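Local structure of type II secretion ATPase XpsE (Xanthomonas campestris, 2D28) at residues 9-14 and 18-23. The protein is the N-terminal part of an ATPase of the type II secretion system, belonging to the GspE family of secretion ATPases. The protein carries 1 engineered substitution. Sequence-based numbering, arbitrary orientation.
Sequences RIVEAL and RRLKDT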
loop_
_atom_site.group_PDB
_atom_site.type_symbol
_atom_site.label_atom_id
_atom_site.label_comp_id
_atom_site.label_asym_id
_atom_site.label_seq_id
_atom_site.Cartn_x
_atom_site.Cartn_y
_atom_site.Cartn_z
ATOM N N ARG A 9 2.875 12.021 -8.752
ATOM C CA ARG A 9 2.980 13.032 -7.714
ATOM C C ARG A 9 3.848 12.450 -6.620
ATOM O O ARG A 9 4.556 13.163 -5.920
ATOM C CB ARG A 9 1.576 13.373 -7.176
ATOM C CG ARG A 9 0.705 14.177 -8.158
ATOM C CD ARG A 9 -0.144 15.265 -7.342
ATOM N NE ARG A 9 -1.225 14.503 -6.968
ATOM C CZ ARG A 9 -1.951 14.385 -5.879
ATOM N NH1 ARG A 9 -2.041 15.159 -4.801
ATOM N NH2 ARG A 9 -2.753 13.359 -5.995
ATOM N N ILE A 10 3.746 11.143 -6.405
ATOM C CA ILE A 10 4.551 10.459 -5.380
ATOM C C ILE A 10 6.063 10.449 -5.800
ATOM O O ILE A 10 6.930 10.746 -4.991
ATOM C CB ILE A 10 4.026 9.027 -5.076
ATOM C CG1 ILE A 10 2.710 9.127 -4.336
ATOM C CG2 ILE A 10 4.996 8.276 -4.220
ATOM C CD1 ILE A 10 1.834 7.898 -4.290
ATOM N N VAL A 11 6.342 10.067 -7.017
ATOM C CA VAL A 11 7.689 10.174 -7.535
ATOM C C VAL A 11 8.243 11.594 -7.414
ATOM O O VAL A 11 9.361 11.787 -6.973
ATOM C CB VAL A 11 7.768 9.712 -9.006
ATOM C CG1 VAL A 11 9.166 9.988 -9.589
ATOM C CG2 VAL A 11 7.509 8.247 -9.090
ATOM N N GLU A 12 7.451 12.616 -7.783
ATOM C CA GLU A 12 7.908 13.977 -7.668
ATOM C C GLU A 12 8.211 14.365 -6.205
ATOM O O GLU A 12 9.177 15.039 -5.906
ATOM C CB GLU A 12 6.836 14.922 -8.239
ATOM C CG GLU A 12 7.006 16.336 -7.701
ATOM C CD GLU A 12 5.823 17.247 -8.008
ATOM O OE1 GLU A 12 4.782 17.197 -7.272
ATOM O OE2 GLU A 12 5.937 18.006 -8.999
ATOM N N ALA A 13 7.363 13.934 -5.273
ATOM C CA ALA A 13 7.577 14.189 -3.892
ATOM C C ALA A 13 8.799 13.411 -3.313
ATOM O O ALA A 13 9.502 13.928 -2.455
ATOM C CB ALA A 13 6.326 13.880 -3.068
ATOM N N LEU A 14 9.026 12.178 -3.756
ATOM C CA LEU A 14 10.255 11.464 -3.419
ATOM C C LEU A 14 11.539 12.268 -3.775
ATOM O O LEU A 14 12.453 12.412 -2.930
ATOM C CB LEU A 14 10.309 10.111 -4.113
ATOM C CG LEU A 14 9.413 9.062 -3.430
ATOM C CD1 LEU A 14 9.280 7.908 -4.348
ATOM C CD2 LEU A 14 9.930 8.629 -2.021
ATOM N N ARG A 18 14.124 14.482 -1.246
ATOM C CA ARG A 18 15.389 13.812 -1.329
ATOM C C ARG A 18 15.403 12.395 -0.772
ATOM O O ARG A 18 16.401 11.907 -0.223
ATOM C CB ARG A 18 16.432 14.668 -0.653
ATOM C CG ARG A 18 16.509 16.031 -1.349
ATOM C CD ARG A 18 17.069 17.048 -0.441
ATOM N NE ARG A 18 18.436 16.676 -0.144
ATOM C CZ ARG A 18 19.035 16.818 1.046
ATOM N NH1 ARG A 18 18.406 17.369 2.098
ATOM N NH2 ARG A 18 20.298 16.423 1.170
ATOM N N ARG A 19 14.290 11.711 -0.951
ATOM C CA ARG A 19 14.164 10.286 -0.601
ATOM C C ARG A 19 14.482 9.384 -1.781
ATOM O O ARG A 19 14.342 8.154 -1.696
ATOM C CB ARG A 19 12.729 10.029 -0.147
ATOM C CG ARG A 19 12.283 10.871 1.052
ATOM C CD ARG A 19 10.782 10.818 1.374
ATOM N NE ARG A 19 10.420 11.782 2.409
ATOM C CZ ARG A 19 9.177 12.243 2.619
ATOM N NH1 ARG A 19 8.190 11.917 1.849
ATOM N NH2 ARG A 19 8.941 13.090 3.558
ATOM N N LEU A 20 14.818 10.029 -2.909
ATOM C CA LEU A 20 15.123 9.370 -4.180
ATOM C C LEU A 20 16.093 10.297 -4.942
ATOM O O LEU A 20 15.836 11.503 -5.042
ATOM C CB LEU A 20 13.855 9.200 -5.017
ATOM C CG LEU A 20 14.021 8.707 -6.492
ATOM C CD1 LEU A 20 14.523 7.303 -6.512
ATOM C CD2 LEU A 20 12.697 8.767 -7.236
ATOM N N LYS A 21 17.161 9.734 -5.491
ATOM C CA LYS A 21 18.131 10.493 -6.290
ATOM C C LYS A 21 17.741 10.490 -7.725
ATOM O O LYS A 21 17.290 9.458 -8.266
ATOM C CB LYS A 21 19.531 9.838 -6.251
ATOM C CG LYS A 21 20.062 9.500 -4.901
ATOM C CD LYS A 21 21.564 9.184 -5.039
ATOM C CE LYS A 21 22.058 8.140 -4.060
ATOM N NZ LYS A 21 23.000 7.175 -4.730
ATOM N N ASP A 22 17.987 11.614 -8.393
ATOM C CA ASP A 22 17.527 11.758 -9.745
ATOM C C ASP A 22 18.294 10.821 -10.662
ATOM O O ASP A 22 17.734 10.355 -11.662
ATOM C CB ASP A 22 17.587 13.217 -10.211
ATOM C CG ASP A 22 18.969 13.682 -10.546
ATOM O OD1 ASP A 22 19.914 13.492 -9.727
ATOM O OD2 ASP A 22 19.175 14.276 -11.643
ATOM N N THR A 23 19.540 10.502 -10.297
ATOM C CA THR A 23 20.328 9.529 -11.080
ATOM C C THR A 23 19.733 8.154 -10.997
ATOM O O THR A 23 19.597 7.468 -11.994
ATOM C CB THR A 23 21.815 9.497 -10.660
ATOM O OG1 THR A 23 21.938 9.314 -9.240
ATOM C CG2 THR A 23 22.466 10.825 -10.951
#
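Leu14 meets Arg19 and Leu20 where helix 6-16 ends and the chain turns toward helix 22-27, a helix-end contact made of one backbone bond and a small apolar patch. Arg19 N donates to Leu14 O over 2.8 Å, with a bend at the hydrogen (N-H...O 144°). Arg18 N lies 3.1 Å from Leu14 O too, but its angle is too poor for a bond. Positive phi at Arg18 (59°) makes the Arg19-Leu14 bond possible, the longer, 6-to-1 member of the two that close a Schellman motif, a common C-terminal cap. Leucine suits position 14 because one methyl, CD2, covers Arg19, 3.6 Å from Arg19 CB, the side chains crossing nearly at right angles, while the CB beneath it packs 3.8 Å from Leu20 CB. Leu20, with CG anti to its own N (chi1 171°), also brings CD2 to a looser 4.4 Å from Val11 CG1, one helical turn before Leu14. Both leucines are buried, and Leu40 and Leu43 of helix 39-45, with Val49, extend this apolar cluster. Arginine fits position 19: its extended aliphatic chain passes Leu14, its NH1 hydrogen-bonds to Thr57 OG1 and its NH2 forms a salt bridge with Glu60 OE2, both on helix 51-62.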